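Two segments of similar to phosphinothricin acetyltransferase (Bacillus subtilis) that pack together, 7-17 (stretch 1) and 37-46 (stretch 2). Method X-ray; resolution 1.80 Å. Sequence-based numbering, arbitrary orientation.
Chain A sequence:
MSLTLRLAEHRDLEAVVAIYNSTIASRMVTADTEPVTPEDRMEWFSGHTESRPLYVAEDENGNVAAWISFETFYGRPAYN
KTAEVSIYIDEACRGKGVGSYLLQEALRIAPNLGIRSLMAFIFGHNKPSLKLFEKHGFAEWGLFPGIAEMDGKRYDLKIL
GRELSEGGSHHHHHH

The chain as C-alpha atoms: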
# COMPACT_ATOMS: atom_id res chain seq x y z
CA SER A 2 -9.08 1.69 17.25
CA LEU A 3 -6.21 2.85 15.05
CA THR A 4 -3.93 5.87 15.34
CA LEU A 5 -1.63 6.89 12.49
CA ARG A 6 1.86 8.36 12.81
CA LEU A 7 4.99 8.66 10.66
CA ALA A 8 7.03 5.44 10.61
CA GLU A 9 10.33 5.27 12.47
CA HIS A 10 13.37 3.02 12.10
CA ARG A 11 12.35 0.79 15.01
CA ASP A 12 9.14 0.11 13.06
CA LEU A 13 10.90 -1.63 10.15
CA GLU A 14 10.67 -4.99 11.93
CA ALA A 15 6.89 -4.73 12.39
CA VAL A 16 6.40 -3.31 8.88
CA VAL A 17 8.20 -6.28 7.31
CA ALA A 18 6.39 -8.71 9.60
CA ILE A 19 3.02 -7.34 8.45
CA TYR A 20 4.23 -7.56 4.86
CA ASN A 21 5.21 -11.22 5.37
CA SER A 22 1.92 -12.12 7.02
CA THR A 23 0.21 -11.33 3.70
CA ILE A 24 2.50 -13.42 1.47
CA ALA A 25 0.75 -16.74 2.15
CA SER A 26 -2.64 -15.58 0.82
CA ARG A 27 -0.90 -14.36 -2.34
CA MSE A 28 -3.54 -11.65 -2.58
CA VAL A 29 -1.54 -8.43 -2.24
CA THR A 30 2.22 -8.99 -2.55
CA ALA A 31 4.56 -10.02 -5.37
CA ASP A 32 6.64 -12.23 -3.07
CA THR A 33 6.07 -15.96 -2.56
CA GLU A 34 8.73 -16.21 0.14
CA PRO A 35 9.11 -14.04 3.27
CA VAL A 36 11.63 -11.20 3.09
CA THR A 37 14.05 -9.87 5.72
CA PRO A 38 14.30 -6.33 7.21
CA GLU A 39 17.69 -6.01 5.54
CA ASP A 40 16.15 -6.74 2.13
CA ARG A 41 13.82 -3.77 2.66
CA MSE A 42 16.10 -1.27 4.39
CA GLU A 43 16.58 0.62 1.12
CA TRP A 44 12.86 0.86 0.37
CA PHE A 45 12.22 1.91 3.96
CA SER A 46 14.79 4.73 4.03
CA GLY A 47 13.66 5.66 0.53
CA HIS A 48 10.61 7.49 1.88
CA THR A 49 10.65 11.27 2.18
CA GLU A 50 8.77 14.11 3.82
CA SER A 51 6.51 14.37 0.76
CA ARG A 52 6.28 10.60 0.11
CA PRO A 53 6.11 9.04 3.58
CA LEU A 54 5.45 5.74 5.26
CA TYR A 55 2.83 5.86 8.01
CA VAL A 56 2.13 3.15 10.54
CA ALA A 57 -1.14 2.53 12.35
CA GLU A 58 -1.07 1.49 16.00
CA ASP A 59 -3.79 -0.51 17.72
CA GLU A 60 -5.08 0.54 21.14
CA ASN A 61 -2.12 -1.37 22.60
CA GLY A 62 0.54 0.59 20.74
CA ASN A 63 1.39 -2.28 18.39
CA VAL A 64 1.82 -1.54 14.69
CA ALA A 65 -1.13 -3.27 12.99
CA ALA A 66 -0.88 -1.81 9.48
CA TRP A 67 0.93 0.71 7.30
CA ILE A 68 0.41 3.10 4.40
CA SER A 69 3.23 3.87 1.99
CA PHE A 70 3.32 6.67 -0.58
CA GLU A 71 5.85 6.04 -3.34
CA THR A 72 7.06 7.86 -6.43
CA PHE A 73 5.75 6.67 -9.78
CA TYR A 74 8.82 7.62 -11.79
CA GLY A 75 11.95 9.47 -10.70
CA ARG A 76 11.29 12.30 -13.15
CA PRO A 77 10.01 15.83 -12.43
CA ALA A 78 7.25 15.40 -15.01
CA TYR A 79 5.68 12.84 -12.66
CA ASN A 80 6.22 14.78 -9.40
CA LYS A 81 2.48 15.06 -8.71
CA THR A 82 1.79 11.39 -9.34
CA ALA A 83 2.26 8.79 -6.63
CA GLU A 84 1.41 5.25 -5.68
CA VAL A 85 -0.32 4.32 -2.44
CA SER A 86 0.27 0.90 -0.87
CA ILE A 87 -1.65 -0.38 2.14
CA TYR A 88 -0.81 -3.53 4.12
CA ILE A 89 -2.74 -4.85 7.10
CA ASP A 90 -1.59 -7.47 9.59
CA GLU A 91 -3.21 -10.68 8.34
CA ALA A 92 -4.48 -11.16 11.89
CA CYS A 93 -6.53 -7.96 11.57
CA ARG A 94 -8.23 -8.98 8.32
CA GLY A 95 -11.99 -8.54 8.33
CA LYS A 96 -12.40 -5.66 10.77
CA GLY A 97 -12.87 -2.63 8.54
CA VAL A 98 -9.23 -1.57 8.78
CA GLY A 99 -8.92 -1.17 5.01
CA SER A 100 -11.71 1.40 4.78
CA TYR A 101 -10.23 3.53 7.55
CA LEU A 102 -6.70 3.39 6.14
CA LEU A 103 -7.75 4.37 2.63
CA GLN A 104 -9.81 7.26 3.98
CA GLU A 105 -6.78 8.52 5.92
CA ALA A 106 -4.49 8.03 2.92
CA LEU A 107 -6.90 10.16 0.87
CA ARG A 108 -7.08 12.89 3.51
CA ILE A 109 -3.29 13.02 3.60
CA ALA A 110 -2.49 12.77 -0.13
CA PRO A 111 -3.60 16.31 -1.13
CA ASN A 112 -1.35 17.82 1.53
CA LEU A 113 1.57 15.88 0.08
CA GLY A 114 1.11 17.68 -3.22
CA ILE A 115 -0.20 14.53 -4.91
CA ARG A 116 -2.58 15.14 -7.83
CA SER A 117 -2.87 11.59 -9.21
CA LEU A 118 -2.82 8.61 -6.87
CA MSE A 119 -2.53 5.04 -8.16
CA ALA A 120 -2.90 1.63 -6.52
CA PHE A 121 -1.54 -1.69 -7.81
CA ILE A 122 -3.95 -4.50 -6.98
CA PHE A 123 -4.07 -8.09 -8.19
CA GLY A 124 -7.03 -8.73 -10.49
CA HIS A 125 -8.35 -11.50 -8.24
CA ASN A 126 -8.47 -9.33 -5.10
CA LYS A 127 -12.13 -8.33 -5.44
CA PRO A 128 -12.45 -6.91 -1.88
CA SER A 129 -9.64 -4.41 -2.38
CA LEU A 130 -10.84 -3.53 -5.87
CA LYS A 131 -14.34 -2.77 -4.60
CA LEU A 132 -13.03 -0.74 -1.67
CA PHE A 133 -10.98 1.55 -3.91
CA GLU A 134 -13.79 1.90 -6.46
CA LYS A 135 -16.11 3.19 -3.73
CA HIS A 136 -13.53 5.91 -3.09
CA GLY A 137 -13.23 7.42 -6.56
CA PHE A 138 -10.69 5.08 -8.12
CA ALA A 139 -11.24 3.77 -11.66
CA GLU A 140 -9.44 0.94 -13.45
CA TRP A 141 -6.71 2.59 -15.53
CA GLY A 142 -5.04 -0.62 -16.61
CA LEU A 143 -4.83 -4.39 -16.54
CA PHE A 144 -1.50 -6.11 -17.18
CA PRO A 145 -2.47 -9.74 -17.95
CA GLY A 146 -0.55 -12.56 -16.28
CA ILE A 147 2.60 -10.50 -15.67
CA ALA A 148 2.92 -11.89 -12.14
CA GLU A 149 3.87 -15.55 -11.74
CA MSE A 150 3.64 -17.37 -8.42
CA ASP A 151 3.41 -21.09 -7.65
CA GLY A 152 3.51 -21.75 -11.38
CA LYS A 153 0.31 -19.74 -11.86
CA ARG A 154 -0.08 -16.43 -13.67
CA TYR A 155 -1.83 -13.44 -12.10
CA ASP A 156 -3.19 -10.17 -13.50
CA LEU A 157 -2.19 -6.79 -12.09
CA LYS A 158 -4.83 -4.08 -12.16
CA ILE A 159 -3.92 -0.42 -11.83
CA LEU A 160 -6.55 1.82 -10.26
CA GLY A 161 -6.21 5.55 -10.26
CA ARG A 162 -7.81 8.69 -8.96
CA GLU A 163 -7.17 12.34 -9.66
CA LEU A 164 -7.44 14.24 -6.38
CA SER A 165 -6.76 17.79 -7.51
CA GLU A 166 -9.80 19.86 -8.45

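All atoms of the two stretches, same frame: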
# COMPACT_ATOMS: atom_id res chain seq x y z
N LEU A 7 3.89 8.92 11.58
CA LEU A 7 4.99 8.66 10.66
C LEU A 7 5.82 7.47 11.17
O LEU A 7 6.08 7.35 12.37
CB LEU A 7 5.87 9.90 10.54
CG LEU A 7 5.27 11.08 9.78
CD1 LEU A 7 6.04 12.36 10.09
CD2 LEU A 7 5.29 10.78 8.29
N ALA A 8 6.22 6.60 10.25
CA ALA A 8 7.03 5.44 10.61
C ALA A 8 8.40 5.87 11.09
O ALA A 8 8.90 6.94 10.73
CB ALA A 8 7.18 4.51 9.40
N GLU A 9 9.01 5.02 11.91
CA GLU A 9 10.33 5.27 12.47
C GLU A 9 11.17 4.02 12.22
O GLU A 9 10.63 2.95 11.96
CB GLU A 9 10.22 5.55 13.97
CG GLU A 9 9.05 6.46 14.29
CD GLU A 9 8.89 6.75 15.76
OE1 GLU A 9 8.92 5.79 16.58
OE2 GLU A 9 8.72 7.93 16.11
N HIS A 10 12.49 4.16 12.33
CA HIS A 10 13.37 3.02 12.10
C HIS A 10 13.02 1.77 12.91
O HIS A 10 13.03 0.67 12.37
CB HIS A 10 14.82 3.42 12.37
CG HIS A 10 15.82 2.38 11.96
ND1 HIS A 10 15.84 1.11 12.52
CD2 HIS A 10 16.81 2.40 11.04
CE1 HIS A 10 16.80 0.41 11.95
NE2 HIS A 10 17.40 1.16 11.05
N ARG A 11 12.69 1.94 14.19
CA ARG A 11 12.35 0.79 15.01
C ARG A 11 11.07 0.09 14.56
O ARG A 11 10.73 -0.98 15.07
CB ARG A 11 12.23 1.19 16.50
CG ARG A 11 11.05 2.07 16.83
CD ARG A 11 11.25 2.76 18.18
NE ARG A 11 11.09 1.88 19.33
CZ ARG A 11 9.92 1.59 19.90
NH1 ARG A 11 8.80 2.11 19.41
NH2 ARG A 11 9.87 0.81 20.97
N ASP A 12 10.37 0.68 13.59
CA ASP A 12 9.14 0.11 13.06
C ASP A 12 9.40 -0.85 11.89
O ASP A 12 8.52 -1.63 11.52
CB ASP A 12 8.20 1.21 12.57
CG ASP A 12 7.71 2.11 13.69
OD1 ASP A 12 7.44 3.29 13.42
OD2 ASP A 12 7.58 1.62 14.83
N LEU A 13 10.58 -0.77 11.29
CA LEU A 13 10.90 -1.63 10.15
C LEU A 13 10.57 -3.09 10.40
O LEU A 13 9.98 -3.76 9.55
CB LEU A 13 12.38 -1.49 9.76
CG LEU A 13 12.82 -2.33 8.56
CD1 LEU A 13 12.00 -1.94 7.33
CD2 LEU A 13 14.30 -2.12 8.29
N GLU A 14 10.94 -3.60 11.57
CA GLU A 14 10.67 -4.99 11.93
C GLU A 14 9.18 -5.34 11.83
O GLU A 14 8.81 -6.36 11.23
CB GLU A 14 11.19 -5.26 13.36
CG GLU A 14 10.55 -6.44 14.08
CD GLU A 14 9.23 -6.07 14.73
OE1 GLU A 14 9.23 -5.21 15.62
OE2 GLU A 14 8.20 -6.66 14.34
N ALA A 15 8.33 -4.50 12.41
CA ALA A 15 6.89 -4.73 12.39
C ALA A 15 6.31 -4.55 10.98
O ALA A 15 5.39 -5.25 10.59
CB ALA A 15 6.20 -3.78 13.35
N VAL A 16 6.86 -3.60 10.23
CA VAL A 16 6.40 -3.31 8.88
C VAL A 16 6.66 -4.53 7.98
O VAL A 16 5.79 -4.93 7.21
CB VAL A 16 7.12 -2.06 8.29
CG1 VAL A 16 6.83 -1.92 6.80
CG2 VAL A 16 6.64 -0.81 9.03
N VAL A 17 7.85 -5.11 8.10
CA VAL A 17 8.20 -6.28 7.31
C VAL A 17 7.38 -7.49 7.76
O VAL A 17 6.94 -8.30 6.94
CB VAL A 17 9.70 -6.62 7.44
CG1 VAL A 17 10.00 -7.96 6.77
CG2 VAL A 17 10.52 -5.52 6.79
N THR A 37 13.42 -10.29 4.47
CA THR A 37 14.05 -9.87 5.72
C THR A 37 14.15 -8.34 5.78
O THR A 37 14.20 -7.67 4.75
CB THR A 37 15.46 -10.45 5.88
OG1 THR A 37 16.34 -9.84 4.93
CG2 THR A 37 15.45 -11.96 5.65
N PRO A 38 14.19 -7.78 7.00
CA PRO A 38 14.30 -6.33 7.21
C PRO A 38 15.44 -5.72 6.40
O PRO A 38 15.33 -4.60 5.89
CB PRO A 38 14.53 -6.22 8.71
CG PRO A 38 13.72 -7.36 9.24
CD PRO A 38 14.09 -8.48 8.29
N GLU A 39 16.53 -6.47 6.28
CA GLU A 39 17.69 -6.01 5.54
C GLU A 39 17.36 -5.88 4.05
O GLU A 39 17.86 -4.97 3.38
CB GLU A 39 18.86 -6.97 5.74
N ASP A 40 16.53 -6.78 3.54
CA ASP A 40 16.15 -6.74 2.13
C ASP A 40 15.25 -5.56 1.82
O ASP A 40 15.03 -5.23 0.65
CB ASP A 40 15.41 -8.03 1.73
CG ASP A 40 16.22 -9.28 1.99
OD1 ASP A 40 17.42 -9.31 1.67
OD2 ASP A 40 15.63 -10.25 2.52
N ARG A 41 14.72 -4.90 2.85
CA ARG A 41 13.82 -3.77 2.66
C ARG A 41 14.32 -2.46 3.26
O ARG A 41 13.61 -1.46 3.24
CB ARG A 41 12.45 -4.12 3.24
CG ARG A 41 11.80 -5.34 2.62
CD ARG A 41 11.25 -5.06 1.23
NE ARG A 41 10.00 -4.30 1.28
CZ ARG A 41 9.27 -3.98 0.22
NH1 ARG A 41 9.66 -4.35 -1.00
NH2 ARG A 41 8.14 -3.31 0.37
N MSE A 42 15.54 -2.47 3.79
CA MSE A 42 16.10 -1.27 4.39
C MSE A 42 16.16 -0.10 3.41
O MSE A 42 15.91 1.04 3.77
CB MSE A 42 17.50 -1.55 4.94
CG MSE A 42 18.16 -0.35 5.61
SE MSE A 42 17.09 0.39 7.04
CE MSE A 42 17.99 2.09 7.25
N GLU A 43 16.49 -0.41 2.15
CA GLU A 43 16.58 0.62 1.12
C GLU A 43 15.21 1.26 0.88
O GLU A 43 15.06 2.48 0.94
CB GLU A 43 17.10 0.03 -0.19
CG GLU A 43 18.56 -0.38 -0.15
CD GLU A 43 19.49 0.80 0.05
OE1 GLU A 43 20.72 0.59 0.13
OE2 GLU A 43 19.00 1.95 0.14
N TRP A 44 14.22 0.41 0.61
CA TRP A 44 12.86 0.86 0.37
C TRP A 44 12.38 1.71 1.54
O TRP A 44 11.80 2.78 1.36
CB TRP A 44 11.95 -0.36 0.21
CG TRP A 44 10.49 -0.05 0.27
CD1 TRP A 44 9.72 0.49 -0.72
CD2 TRP A 44 9.63 -0.24 1.40
NE1 TRP A 44 8.42 0.63 -0.28
CE2 TRP A 44 8.34 0.20 1.02
CE3 TRP A 44 9.83 -0.74 2.70
CZ2 TRP A 44 7.25 0.15 1.89
CZ3 TRP A 44 8.74 -0.78 3.57
CH2 TRP A 44 7.47 -0.34 3.16
N PHE A 45 12.63 1.22 2.75
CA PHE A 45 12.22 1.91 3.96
C PHE A 45 12.79 3.32 4.04
O PHE A 45 12.05 4.30 4.16
CB PHE A 45 12.66 1.11 5.19
CG PHE A 45 12.05 1.59 6.47
CD1 PHE A 45 10.70 1.38 6.73
CD2 PHE A 45 12.81 2.25 7.42
CE1 PHE A 45 10.12 1.82 7.92
CE2 PHE A 45 12.24 2.70 8.62
CZ PHE A 45 10.89 2.48 8.86
N SER A 46 14.12 3.43 3.96
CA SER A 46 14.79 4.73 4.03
C SER A 46 14.52 5.57 2.79
O SER A 46 14.82 6.76 2.77
CB SER A 46 16.30 4.53 4.20
OG SER A 46 16.58 3.88 5.43

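The contact between residues 7-17 and 37-46 is almost wholly apolar. No hydrogen bond crosses it, and the 534 Å² buried between the two stretches is dominated by F45, L13 and V17. The helical segments 13-17 and 42-46 run at 110° to each other, with axes no closer than 11.4 Å, and the side chains of F45 and L13 meet between them.

F45 covers the most. Its CA-to-CB bond points toward stretch 1, and with chi1 in the t well the ring extends across to the segment around E9 and H10. L13 lies over one face of the ring: L13 CB sits 4.2 Å from the ring centroid and only 4° off its normal, a CH-pi contact of nearly ideal alignment, while L13 CD1 approaches F45 CD1 at 3.6 Å. At the ring edge, E9 O lies near the ring plane, 3.1 Å from F45 CZ. This placement suits both partners, since the rim of an aromatic ring carries partial positive charge and a carbonyl oxygen partial negative charge. The same oxygen accepts the backbone hydrogen bond from D12 N (2.8 Å, D12 N to E9 O), and E9 N donates to D12 OD1 at 2.8 Å, so the turn that presents the carbonyl is braced from within its own stretch. H10 CA, 3.7 Å from F45 CE2, and A8 CB, 4.3 Å from F45 CE1, add to the surroundings of the ring; the small side chain of A8 points toward stretch 2.

L13, buried and directed toward stretch 2, reaches several residues of that stretch. In its t, p conformation, L13 CD1 meets F45, while L13 CD2 packs 4.0 Å from M42 SE (selenomethionine) and 4.1 Å from P38 CB. L13 CD2 also comes within 3.6 Å of P38 O, a carbonyl that accepts a backbone hydrogen bond from R41 N (3.1 Å, R41 N to P38 O). The branched leucine thus bridges the beginning of stretch 2 and its helix. The CA-to-CB bond of M42 points sideways, but its long side chain brings its end nearer, so that M42 CE lies 4.0 Å from H10 NE2 and the selenium makes an oblique contact with the imidazole ring, 4.8 Å from M42 SE to the H10 ring centroid.

One helical turn on from L13, V17 extends the apolar surface; V17 N donates to L13 O at 2.9 Å. V17 CG2 lies 3.9 Å from P38 CA and 4.3 Å from R41 CB, whereas V17 CG1 faces P38 CD at 4.4 Å. The backbones come close here, with V17 CA and P38 CA 6.1 Å apart, and the short branches of valine reach P38 and R41 directly. V16, also buried, completes the packing with its CG1 at the edge of the indole ring, 3.9 Å from W44 CZ3.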